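Local coordinates for multifunctional non-homologous end joining DNA repair protein LigD (Mycobacterium tuberculosis, PDB 2IRU) that probably repairs DNA double-strand breaks together with Ku, the polymerase domain held in this chain adding nucleotides at broken ends, at residues P76-R81 / S98-A103; V138-P143 / W231-G236; A153-A158 / G225-D230. All blocks are in the same frame, centred on the assembly; numbering follows the deposited sequence.

Contact 1 (P76-R81 / S98-A103); sequences PPWLSR and SATGLA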
ATOM      1  N   PRO A  76      -7.339 -21.421   0.141  1.00  7.90           N
ATOM      2  CA  PRO A  76      -7.182 -22.257   1.357  1.00  7.81           C
ATOM      3  C   PRO A  76      -8.176 -21.915   2.465  1.00  8.20           C
ATOM      4  O   PRO A  76      -8.449 -20.741   2.690  1.00  7.42           O
ATOM      5  CB  PRO A  76      -5.751 -21.952   1.808  1.00  9.09           C
ATOM      6  CG  PRO A  76      -5.060 -21.635   0.540  1.00  9.60           C
ATOM      7  CD  PRO A  76      -6.056 -20.838  -0.282  1.00  7.97           C
ATOM      8  N   PRO A  77      -8.735 -22.947   3.118  1.00  8.80           N
ATOM      9  CA  PRO A  77      -9.760 -22.674   4.155  1.00  8.32           C
ATOM     10  C   PRO A  77      -9.192 -21.968   5.388  1.00  7.39           C
ATOM     11  O   PRO A  77      -9.946 -21.366   6.183  1.00  8.75           O
ATOM     12  CB  PRO A  77     -10.281 -24.074   4.532  1.00  8.62           C
ATOM     13  CG  PRO A  77      -9.702 -24.992   3.521  1.00 12.02           C
ATOM     14  CD  PRO A  77      -8.544 -24.388   2.876  1.00  9.48           C
ATOM     15  N   TRP A  78      -7.874 -22.057   5.560  1.00  7.21           N
ATOM     16  CA  TRP A  78      -7.225 -21.520   6.761  1.00  7.10           C
ATOM     17  C   TRP A  78      -6.951 -20.014   6.686  1.00  6.93           C
ATOM     18  O   TRP A  78      -6.558 -19.385   7.696  1.00  7.00           O
ATOM     19  CB  TRP A  78      -5.940 -22.309   7.072  1.00  7.76           C
ATOM     20  CG  TRP A  78      -5.027 -22.491   5.857  1.00  9.01           C
ATOM     21  CD1 TRP A  78      -4.875 -23.631   5.098  1.00  8.68           C
ATOM     22  CD2 TRP A  78      -4.140 -21.517   5.285  1.00  7.70           C
ATOM     23  NE1 TRP A  78      -3.951 -23.430   4.098  1.00 10.76           N
ATOM     24  CE2 TRP A  78      -3.485 -22.143   4.181  1.00 10.19           C
ATOM     25  CE3 TRP A  78      -3.826 -20.183   5.592  1.00  7.61           C
ATOM     26  CZ2 TRP A  78      -2.539 -21.480   3.387  1.00  9.09           C
ATOM     27  CZ3 TRP A  78      -2.873 -19.505   4.772  1.00  9.04           C
ATOM     28  CH2 TRP A  78      -2.261 -20.163   3.674  1.00  9.51           C
ATOM     29  N   LEU A  79      -7.145 -19.402   5.504  1.00  6.10           N
ATOM     30  CA  LEU A  79      -7.001 -17.943   5.421  1.00  5.87           C
ATOM     31  C   LEU A  79      -8.053 -17.256   6.298  1.00  5.94           C
ATOM     32  O   LEU A  79      -9.228 -17.639   6.290  1.00  6.34           O
ATOM     33  CB  LEU A  79      -7.176 -17.483   3.970  1.00  7.23           C
ATOM     34  CG  LEU A  79      -5.963 -17.714   3.075  1.00  8.21           C
ATOM     35  CD1 LEU A  79      -6.408 -17.568   1.614  1.00 10.74           C
ATOM     36  CD2 LEU A  79      -4.879 -16.687   3.395  1.00  9.23           C
ATOM     37  N   SER A  80      -7.616 -16.271   7.081  1.00  6.15           N
ATOM     38  CA  SER A  80      -8.573 -15.379   7.739  1.00  7.11           C
ATOM     39  C   SER A  80      -9.381 -14.624   6.673  1.00  6.22           C
ATOM     40  O   SER A  80      -8.894 -14.366   5.563  1.00  7.71           O
ATOM     41  CB  SER A  80      -7.839 -14.411   8.650  1.00  7.74           C
ATOM     42  OG  SER A  80      -7.190 -15.151   9.673  1.00 10.51           O
ATOM     43  N   ARG A  81     -10.632 -14.291   7.015  1.00  7.92           N
ATOM     44  CA  ARG A  81     -11.480 -13.532   6.116  1.00  7.53           C
ATOM     45  C   ARG A  81     -12.536 -12.771   6.895  1.00  7.18           C
ATOM     46  O   ARG A  81     -12.906 -13.131   8.027  1.00  6.20           O
ATOM     47  CB  ARG A  81     -12.146 -14.421   5.068  1.00  8.44           C
ATOM     48  CG  ARG A  81     -13.123 -15.438   5.689  1.00  7.96           C
ATOM     49  CD  ARG A  81     -13.224 -16.660   4.793  1.00 14.19           C
ATOM     50  NE  ARG A  81     -12.010 -17.481   4.831  1.00 12.94           N
ATOM     51  CZ  ARG A  81     -11.677 -18.376   3.896  1.00 14.25           C
ATOM     52  NH1 ARG A  81     -12.451 -18.565   2.825  1.00 11.17           N
ATOM     53  NH2 ARG A  81     -10.542 -19.062   4.002  1.00 11.31           N
ATOM     54  N   SER A  98      -0.282 -13.924   8.172  1.00  8.07           N
ATOM     55  CA  SER A  98       0.777 -14.910   8.431  1.00  8.43           C
ATOM     56  C   SER A  98       1.690 -14.985   7.215  1.00  8.24           C
ATOM     57  O   SER A  98       1.312 -14.629   6.082  1.00  6.99           O
ATOM     58  CB  SER A  98       0.185 -16.292   8.676  1.00  7.77           C
ATOM     59  OG  SER A  98      -0.378 -16.833   7.467  1.00  6.76           O
ATOM     60  N   ALA A  99       2.911 -15.463   7.466  1.00  8.70           N
ATOM     61  CA  ALA A  99       3.868 -15.671   6.375  1.00  8.20           C
ATOM     62  C   ALA A  99       3.297 -16.612   5.294  1.00  7.90           C
ATOM     63  O   ALA A  99       3.445 -16.365   4.077  1.00  7.75           O
ATOM     64  CB  ALA A  99       5.192 -16.208   6.946  1.00  9.94           C
ATOM     65  N   THR A 100       2.593 -17.652   5.736  1.00  7.50           N
ATOM     66  CA  THR A 100       2.038 -18.595   4.773  1.00  7.49           C
ATOM     67  C   THR A 100       0.959 -17.940   3.894  1.00  7.22           C
ATOM     68  O   THR A 100       0.825 -18.285   2.712  1.00  7.36           O
ATOM     69  CB  THR A 100       1.540 -19.879   5.441  1.00  8.25           C
ATOM     70  OG1 THR A 100       2.597 -20.422   6.247  1.00  9.98           O
ATOM     71  CG2 THR A 100       1.218 -20.896   4.391  1.00  9.49           C
ATOM     72  N   GLY A 101       0.250 -16.944   4.440  1.00  7.38           N
ATOM     73  CA  GLY A 101      -0.690 -16.172   3.659  1.00  7.47           C
ATOM     74  C   GLY A 101       0.022 -15.448   2.521  1.00  7.20           C
ATOM     75  O   GLY A 101      -0.460 -15.376   1.395  1.00  7.25           O
ATOM     76  N   LEU A 102       1.188 -14.869   2.832  1.00  5.80           N
ATOM     77  CA  LEU A 102       1.966 -14.201   1.779  1.00  6.53           C
ATOM     78  C   LEU A 102       2.540 -15.218   0.777  1.00  7.47           C
ATOM     79  O   LEU A 102       2.683 -14.899  -0.400  1.00  7.21           O
ATOM     80  CB  LEU A 102       3.073 -13.339   2.376  1.00  6.81           C
ATOM     81  CG  LEU A 102       2.570 -12.040   2.991  1.00  8.76           C
ATOM     82  CD1 LEU A 102       3.606 -11.388   3.874  1.00 10.54           C
ATOM     83  CD2 LEU A 102       2.068 -11.054   1.931  1.00  6.40           C
ATOM     84  N   ALA A 103       2.879 -16.413   1.253  1.00  7.33           N
ATOM     85  CA  ALA A 103       3.224 -17.504   0.320  1.00  6.87           C
ATOM     86  C   ALA A 103       2.065 -17.784  -0.672  1.00  6.71           C
ATOM     87  O   ALA A 103       2.288 -18.029  -1.870  1.00  6.11           O
ATOM     88  CB  ALA A 103       3.641 -18.743   1.071  1.00  6.88           C
TER
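The six-membered ring of W78 and the first turn of helix 99-107 make most of this apolar contact, which no hydrogen bond crosses. W78 CH2 lies 3.6 Å from the methyl CG2 of T100, and the two side chains cross at about a right angle, the methyl reaching the ring obliquely. CG2 of T100 stands anti to the backbone N (OG1 at chi1 -53°), which turns the methyl to the indole. G101 meets the same ring at its edge, near the ring plane, with its N 4.1 Å from W78 CZ3. Next to it, L79 CD2 packs against G101 CA at 4.2 Å, the backbone of the helix itself forming the surface because glycine carries no side chain. On the loop side, CB of P76 lies over one face of the indole, toward its rim.

The segments join a type I beta turn, P76 to L79, which leads into strand 80-84 of a two-stranded antiparallel sheet, to the start of the helix that follows that sheet. S98 is the N-cap: its OG accepts from G101 N at 3.1 Å, and it is also hydrogen-bonded to Q10.

Polar bonds hold the turn from the side of R81. Its NE and NH2 grip L79 O side-on, at 3.1 and 3.0 Å respectively, both from one face of the carbonyl plane, while R81 NH2 also bonds P76 O, 3.0 Å away, on a lone pair. All three bonds run close to the guanidinium plane, so the group is fixed in rotation as it ties both ends of the turn together.

Contact 2 (V138-P143 / W231-G236); sequences VFDLDP and WSQNSG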
ATOM      1  N   VAL A 138      -3.445   8.148   4.682  1.00 10.19           N
ATOM      2  CA  VAL A 138      -2.527   8.033   3.562  1.00 10.87           C
ATOM      3  C   VAL A 138      -2.741   9.203   2.623  1.00 10.56           C
ATOM      4  O   VAL A 138      -3.890   9.644   2.389  1.00 11.04           O
ATOM      5  CB  VAL A 138      -2.670   6.699   2.788  1.00 10.51           C
ATOM      6  CG1 VAL A 138      -3.985   6.657   2.047  1.00 10.26           C
ATOM      7  CG2 VAL A 138      -1.503   6.498   1.817  1.00 12.56           C
ATOM      8  N   PHE A 139      -1.633   9.741   2.136  1.00 10.50           N
ATOM      9  CA  PHE A 139      -1.654  10.723   1.055  1.00  9.80           C
ATOM     10  C   PHE A 139      -0.898  10.155  -0.144  1.00 10.72           C
ATOM     11  O   PHE A 139       0.193   9.594   0.023  1.00 11.14           O
ATOM     12  CB  PHE A 139      -1.005  12.034   1.483  1.00 10.88           C
ATOM     13  CG  PHE A 139      -1.714  12.693   2.614  1.00 10.36           C
ATOM     14  CD1 PHE A 139      -2.658  13.693   2.375  1.00 11.02           C
ATOM     15  CD2 PHE A 139      -1.423  12.329   3.937  1.00 11.33           C
ATOM     16  CE1 PHE A 139      -3.322  14.290   3.468  1.00 11.07           C
ATOM     17  CE2 PHE A 139      -2.058  12.916   5.008  1.00 11.46           C
ATOM     18  CZ  PHE A 139      -3.015  13.905   4.777  1.00 11.64           C
ATOM     19  N   ASP A 140      -1.485  10.272  -1.329  1.00 10.56           N
ATOM     20  CA  ASP A 140      -0.819   9.842  -2.555  1.00 10.89           C
ATOM     21  C   ASP A 140      -0.382  11.137  -3.234  1.00 11.14           C
ATOM     22  O   ASP A 140      -1.231  11.927  -3.652  1.00 10.93           O
ATOM     23  CB  ASP A 140      -1.823   9.118  -3.461  1.00 11.87           C
ATOM     24  CG  ASP A 140      -1.237   8.674  -4.797  1.00 14.78           C
ATOM     25  OD1 ASP A 140      -0.033   8.908  -5.127  1.00 15.37           O
ATOM     26  OD2 ASP A 140      -2.043   8.070  -5.547  1.00 16.33           O
ATOM     27  N   LEU A 141       0.934  11.346  -3.310  1.00 10.80           N
ATOM     28  CA  LEU A 141       1.492  12.517  -3.947  1.00 11.53           C
ATOM     29  C   LEU A 141       1.859  12.156  -5.368  1.00 12.33           C
ATOM     30  O   LEU A 141       2.806  11.387  -5.598  1.00 12.33           O
ATOM     31  CB  LEU A 141       2.725  13.008  -3.169  1.00 11.89           C
ATOM     32  CG  LEU A 141       2.397  13.948  -2.002  1.00 13.68           C
ATOM     33  CD1 LEU A 141       1.442  13.374  -0.952  1.00 14.44           C
ATOM     34  CD2 LEU A 141       3.717  14.385  -1.352  1.00 13.41           C
ATOM     35  N   ASP A 142       1.080  12.665  -6.315  1.00 12.97           N
ATOM     36  CA  ASP A 142       1.274  12.292  -7.701  1.00 14.85           C
ATOM     37  C   ASP A 142       1.847  13.467  -8.486  1.00 15.47           C
ATOM     38  O   ASP A 142       1.142  14.482  -8.656  1.00 15.46           O
ATOM     39  CB  ASP A 142      -0.031  11.813  -8.340  1.00 15.83           C
ATOM     40  CG  ASP A 142       0.208  11.172  -9.716  1.00 20.47           C
ATOM     41  OD1 ASP A 142       0.764  10.044  -9.783  1.00 24.74           O
ATOM     42  OD2 ASP A 142      -0.130  11.821 -10.732  1.00 24.46           O
ATOM     43  N   PRO A 143       3.127  13.362  -8.923  1.00 15.88           N
ATOM     44  CA  PRO A 143       3.795  14.470  -9.611  1.00 15.81           C
ATOM     45  C   PRO A 143       3.266  14.693 -11.032  1.00 16.45           C
ATOM     46  O   PRO A 143       3.297  13.772 -11.863  1.00 16.54           O
ATOM     47  CB  PRO A 143       5.275  14.037  -9.638  1.00 16.32           C
ATOM     48  CG  PRO A 143       5.208  12.521  -9.654  1.00 17.08           C
ATOM     49  CD  PRO A 143       4.024  12.191  -8.769  1.00 16.08           C
ATOM     50  N   TRP A 231      -5.941  13.106  -1.264  1.00 10.09           N
ATOM     51  CA  TRP A 231      -6.476  12.767   0.054  1.00 10.65           C
ATOM     52  C   TRP A 231      -7.591  11.730  -0.052  1.00 11.21           C
ATOM     53  O   TRP A 231      -8.084  11.256   0.993  1.00 11.39           O
ATOM     54  CB  TRP A 231      -7.073  14.035   0.698  1.00 11.09           C
ATOM     55  CG  TRP A 231      -7.898  14.818  -0.300  1.00 12.04           C
ATOM     56  CD1 TRP A 231      -7.468  15.864  -1.092  1.00 12.64           C
ATOM     57  CD2 TRP A 231      -9.279  14.607  -0.635  1.00 12.71           C
ATOM     58  NE1 TRP A 231      -8.510  16.312  -1.884  1.00 11.84           N
ATOM     59  CE2 TRP A 231      -9.621  15.546  -1.633  1.00 13.57           C
ATOM     60  CE3 TRP A 231     -10.260  13.704  -0.196  1.00 12.57           C
ATOM     61  CZ2 TRP A 231     -10.907  15.623  -2.178  1.00 13.58           C
ATOM     62  CZ3 TRP A 231     -11.541  13.774  -0.755  1.00 13.77           C
ATOM     63  CH2 TRP A 231     -11.848  14.715  -1.738  1.00 14.41           C
ATOM     64  N   SER A 232      -7.985  11.380  -1.284  1.00 10.88           N
ATOM     65  CA  SER A 232      -9.231  10.616  -1.531  1.00 11.53           C
ATOM     66  C   SER A 232      -9.139   9.133  -1.143  1.00 10.49           C
ATOM     67  O   SER A 232     -10.172   8.434  -0.989  1.00 11.60           O
ATOM     68  CB  SER A 232      -9.672  10.723  -3.001  1.00 11.70           C
ATOM     69  OG  SER A 232      -8.789  10.024  -3.848  1.00 14.30           O
ATOM     70  N   GLN A 233      -7.912   8.621  -1.049  1.00 10.24           N
ATOM     71  CA  GLN A 233      -7.710   7.202  -0.670  1.00 11.39           C
ATOM     72  C   GLN A 233      -8.004   6.861   0.804  1.00 10.89           C
ATOM     73  O   GLN A 233      -7.972   5.686   1.222  1.00 12.56           O
ATOM     74  CB  GLN A 233      -6.345   6.699  -1.132  1.00 11.93           C
ATOM     75  CG  GLN A 233      -6.260   6.801  -2.632  1.00 13.29           C
ATOM     76  CD  GLN A 233      -4.903   6.556  -3.165  1.00 18.20           C
ATOM     77  OE1 GLN A 233      -4.234   5.589  -2.787  1.00 24.75           O
ATOM     78  NE2 GLN A 233      -4.469   7.433  -4.074  1.00 21.07           N
ATOM     79  N   ASN A 234      -8.335   7.883   1.582  1.00 10.83           N
ATOM     80  CA  ASN A 234      -8.808   7.676   2.948  1.00 11.26           C
ATOM     81  C   ASN A 234     -10.272   7.250   2.985  1.00 11.63           C
ATOM     82  O   ASN A 234     -10.771   6.863   4.044  1.00 12.31           O
ATOM     83  CB  ASN A 234      -8.524   8.912   3.810  1.00 10.70           C
ATOM     84  CG  ASN A 234      -7.022   9.167   3.948  1.00 11.71           C
ATOM     85  OD1 ASN A 234      -6.333   8.429   4.631  1.00 13.92           O
ATOM     86  ND2 ASN A 234      -6.508  10.200   3.257  1.00 12.42           N
ATOM     87  N   SER A 235     -10.969   7.334   1.848  1.00 11.28           N
ATOM     88  CA  SER A 235     -12.340   6.794   1.810  1.00 13.18           C
ATOM     89  C   SER A 235     -12.334   5.301   2.164  1.00 12.76           C
ATOM     90  O   SER A 235     -11.456   4.538   1.724  1.00 12.87           O
ATOM     91  CB  SER A 235     -12.991   7.017   0.443  1.00 14.32           C
ATOM     92  OG  SER A 235     -13.303   8.397   0.255  1.00 19.73           O
ATOM     93  N   GLY A 236     -13.320   4.889   2.966  1.00 12.24           N
ATOM     94  CA  GLY A 236     -13.381   3.495   3.391  1.00 12.09           C
ATOM     95  C   GLY A 236     -13.517   2.498   2.258  1.00 11.63           C
ATOM     96  O   GLY A 236     -13.170   1.307   2.425  1.00 12.32           O
TER
HETATM   97  O   HOH W   1      -5.331   9.662  -0.038  1.00 14.98           O
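N234 turns its side-chain amide to the backbone of V138 and bonds both of that residue's peptide groups. OD1 accepts from V138 N at 2.9 Å, nearly straight at 167° and on a lone pair in the amide plane, whereas ND2 gives to V138 O at 2.8 Å through a more bent bond, the acceptor lying well out of the amide plane. ND2 also donates to W231 O, 3.0 Å away, from above that carbonyl plane. Three bonds thus fix the rotation of this buried amide.

Q233 reaches the strand two residues further on, its extended chain ending at D140. Its NE2 donates to D140 OD2 at 2.9 Å, using the anti lone pair of the carboxylate, with D140 OD2 in the amide plane of Q233; the carboxylate and amide planes are 85° apart. With CG anti to the backbone N (chi1 178°), D140 carries its carboxylate out to this amide. OE1 of Q233 is held by T240, and NE2 makes a weak second bond to D230. Nearer the backbone, CG1 of V138 packs on CB of Q233 at 4.0 Å, and a water donates to V138 O while accepting from Q233 N.

The short 3-10 turn is thereby docked on strand 129-143 at the polymerase active site of the primase-polymerase fold, where, by similarity, D140, D142 and D230 bind manganese and Q233 binds the substrate.

Contact 3 (A153-A158 / G225-D230); sequences AEVARA and GKVFVD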
ATOM      1  N   ALA A 153       9.656  16.247  -3.254  1.00 18.06           N
ATOM      2  CA  ALA A 153      10.223  16.116  -1.912  1.00 17.80           C
ATOM      3  C   ALA A 153       9.822  17.278  -1.035  1.00 17.82           C
ATOM      4  O   ALA A 153       9.456  17.074   0.126  1.00 17.08           O
ATOM      5  CB  ALA A 153      11.767  16.011  -1.982  1.00 17.02           C
ATOM      6  N   GLU A 154       9.925  18.499  -1.582  1.00 16.82           N
ATOM      7  CA  GLU A 154       9.531  19.692  -0.853  1.00 16.93           C
ATOM      8  C   GLU A 154       8.059  19.599  -0.490  1.00 14.94           C
ATOM      9  O   GLU A 154       7.686  19.931   0.637  1.00 15.69           O
ATOM     10  CB  GLU A 154       9.792  20.969  -1.648  1.00 16.58           C
ATOM     11  CG  GLU A 154       9.224  22.206  -0.943  1.00 17.98           C
ATOM     12  CD  GLU A 154       9.462  23.522  -1.693  1.00 18.76           C
ATOM     13  OE1 GLU A 154      10.009  23.509  -2.817  1.00 20.00           O
ATOM     14  OE2 GLU A 154       9.085  24.572  -1.126  1.00 19.98           O
ATOM     15  N   VAL A 155       7.229  19.149  -1.441  1.00 14.47           N
ATOM     16  CA  VAL A 155       5.800  18.999  -1.162  1.00 13.22           C
ATOM     17  C   VAL A 155       5.597  17.936  -0.061  1.00 13.18           C
ATOM     18  O   VAL A 155       4.834  18.164   0.875  1.00 13.61           O
ATOM     19  CB  VAL A 155       4.953  18.720  -2.438  1.00 13.06           C
ATOM     20  CG1 VAL A 155       3.477  18.413  -2.084  1.00 13.57           C
ATOM     21  CG2 VAL A 155       5.043  19.934  -3.410  1.00 11.85           C
ATOM     22  N   ALA A 156       6.297  16.804  -0.143  1.00 13.07           N
ATOM     23  CA  ALA A 156       6.190  15.804   0.943  1.00 13.12           C
ATOM     24  C   ALA A 156       6.557  16.354   2.324  1.00 13.15           C
ATOM     25  O   ALA A 156       5.832  16.104   3.315  1.00 12.58           O
ATOM     26  CB  ALA A 156       7.001  14.539   0.620  1.00 14.18           C
ATOM     27  N   ARG A 157       7.668  17.096   2.376  1.00 13.23           N
ATOM     28  CA  ARG A 157       8.148  17.684   3.631  1.00 13.89           C
ATOM     29  C   ARG A 157       7.128  18.692   4.153  1.00 13.56           C
ATOM     30  O   ARG A 157       6.940  18.834   5.364  1.00 14.30           O
ATOM     31  CB  ARG A 157       9.551  18.288   3.469  1.00 13.28           C
ATOM     32  CG  ARG A 157      10.673  17.247   3.303  1.00 14.19           C
ATOM     33  CD  ARG A 157      12.063  17.890   3.336  1.00 15.71           C
ATOM     34  NE  ARG A 157      12.173  18.981   2.374  1.00 18.08           N
ATOM     35  CZ  ARG A 157      12.641  18.860   1.134  1.00 19.03           C
ATOM     36  NH1 ARG A 157      13.063  17.683   0.683  1.00 20.65           N
ATOM     37  NH2 ARG A 157      12.704  19.943   0.353  1.00 21.22           N
ATOM     38  N   ALA A 158       6.456  19.385   3.232  1.00 13.80           N
ATOM     39  CA  ALA A 158       5.395  20.321   3.604  1.00 14.35           C
ATOM     40  C   ALA A 158       4.164  19.640   4.199  1.00 14.09           C
ATOM     41  O   ALA A 158       3.570  20.142   5.174  1.00 15.13           O
ATOM     42  CB  ALA A 158       5.033  21.204   2.417  1.00 14.31           C
ATOM     43  N   GLY A 225       2.804  20.695 -13.834  1.00 17.78           N
ATOM     44  CA  GLY A 225       3.725  21.509 -13.030  1.00 16.98           C
ATOM     45  C   GLY A 225       3.440  21.453 -11.536  1.00 15.39           C
ATOM     46  O   GLY A 225       4.129  22.100 -10.751  1.00 14.92           O
ATOM     47  N   LYS A 226       2.425  20.678 -11.152  1.00 14.65           N
ATOM     48  CA  LYS A 226       2.020  20.558  -9.741  1.00 13.77           C
ATOM     49  C   LYS A 226       2.025  19.134  -9.227  1.00 13.42           C
ATOM     50  O   LYS A 226       1.807  18.178  -9.986  1.00 14.46           O
ATOM     51  CB  LYS A 226       0.619  21.148  -9.512  1.00 13.32           C
ATOM     52  CG  LYS A 226       0.534  22.603  -9.948  1.00 13.34           C
ATOM     53  CD  LYS A 226      -0.806  23.251  -9.677  1.00 15.01           C
ATOM     54  CE  LYS A 226      -0.729  24.644 -10.296  1.00 18.03           C
ATOM     55  NZ  LYS A 226      -2.009  25.386 -10.404  1.00 22.34           N
ATOM     56  N   VAL A 227       2.262  19.007  -7.922  1.00 12.75           N
ATOM     57  CA  VAL A 227       2.001  17.759  -7.199  1.00 11.94           C
ATOM     58  C   VAL A 227       0.524  17.692  -6.816  1.00 12.29           C
ATOM     59  O   VAL A 227      -0.005  18.580  -6.140  1.00 12.51           O
ATOM     60  CB  VAL A 227       2.884  17.606  -5.935  1.00 11.54           C
ATOM     61  CG1 VAL A 227       2.559  16.281  -5.174  1.00 11.21           C
ATOM     62  CG2 VAL A 227       4.353  17.667  -6.308  1.00 11.55           C
ATOM     63  N   PHE A 228      -0.138  16.622  -7.236  1.00 12.28           N
ATOM     64  CA  PHE A 228      -1.500  16.384  -6.808  1.00 11.82           C
ATOM     65  C   PHE A 228      -1.424  15.661  -5.456  1.00 12.07           C
ATOM     66  O   PHE A 228      -0.902  14.554  -5.365  1.00 11.37           O
ATOM     67  CB  PHE A 228      -2.220  15.507  -7.842  1.00 13.23           C
ATOM     68  CG  PHE A 228      -3.579  15.046  -7.409  1.00 14.15           C
ATOM     69  CD1 PHE A 228      -4.385  15.844  -6.598  1.00 13.71           C
ATOM     70  CD2 PHE A 228      -4.052  13.798  -7.819  1.00 13.63           C
ATOM     71  CE1 PHE A 228      -5.678  15.404  -6.187  1.00 16.69           C
ATOM     72  CE2 PHE A 228      -5.328  13.355  -7.423  1.00 17.17           C
ATOM     73  CZ  PHE A 228      -6.128  14.155  -6.604  1.00 16.41           C
ATOM     74  N   VAL A 229      -1.881  16.342  -4.412  1.00 11.40           N
ATOM     75  CA  VAL A 229      -1.893  15.766  -3.071  1.00 11.28           C
ATOM     76  C   VAL A 229      -3.249  15.099  -2.875  1.00 11.78           C
ATOM     77  O   VAL A 229      -4.211  15.740  -2.467  1.00 11.39           O
ATOM     78  CB  VAL A 229      -1.627  16.823  -1.991  1.00 11.51           C
ATOM     79  CG1 VAL A 229      -1.639  16.221  -0.609  1.00 13.23           C
ATOM     80  CG2 VAL A 229      -0.282  17.456  -2.241  1.00 10.67           C
ATOM     81  N   ASP A 230      -3.288  13.820  -3.201  1.00 10.90           N
ATOM     82  CA  ASP A 230      -4.539  13.085  -3.225  1.00  9.88           C
ATOM     83  C   ASP A 230      -4.855  12.554  -1.818  1.00  9.55           C
ATOM     84  O   ASP A 230      -4.130  11.688  -1.267  1.00 10.38           O
ATOM     85  CB  ASP A 230      -4.443  11.925  -4.247  1.00 10.08           C
ATOM     86  CG  ASP A 230      -5.793  11.225  -4.493  1.00 12.71           C
ATOM     87  OD1 ASP A 230      -6.816  11.642  -3.936  1.00 14.35           O
ATOM     88  OD2 ASP A 230      -5.821  10.221  -5.240  1.00 19.59           O
TER
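Between 153-158 and 225-230 the nearest CA atoms are those of V155 and V227, 7.2 Å apart, where helix 149-164 lies over strand 227-230. Within 153-158, V155 makes the contact, meeting two valines that stand two residues apart on the strand and point to the same side of it.

V155 and V227 reach toward each other tip to tip, and their methyls pair: CG2 meets CG2 at 3.7 Å, and CG1 of V155 is 3.9 Å from CG1 of V227. V155 CG1 also touches CG2 of V229 at 3.9 Å, the two side chains meeting at a slant, so this one methyl lies against both valines. CG1 of V155 is placed there by standing anti to the backbone N (chi1 174°), and V227 and V229 take up the same rotamer. No hydrogen bond crosses the contact, and all three valines are buried.

The apolar layer continues around them: L206 of helix 192-209 and V214 of strand 214-215 also touch V155, while L141 and F139 of strand 129-143 lie against V227 and V229. F228, between the two valines, points away from the helix. Such helix-on-sheet packing of branched side chains belongs to the core of the primase-polymerase domain. Strand 227-230 ends at D230, which by similarity binds one manganese ion of the polymerase site.

How the contacts relate
Contacts 2 and 3 share one sheet and touch directly, their centres about 12 Å apart. Strands 129-143 and 227-230 are antiparallel neighbours, with D140 O 2.8 Å from D230 N and D142 O 2.9 Å from F228 N, both probable hydrogen bonds; L141 packs on A156. This pairing puts D140 next to D230, with D142 two residues further along the same strand as D140; all three bind manganese by similarity. Contact 3 is nested along the chain within the loop that contact 2 closes, backing the sheet with a helix. Contact 1 precedes both and lies away from the annotated sites, its centre about 28 Å from that of contact 2 and 37 Å from that of contact 3, across the chain's centre.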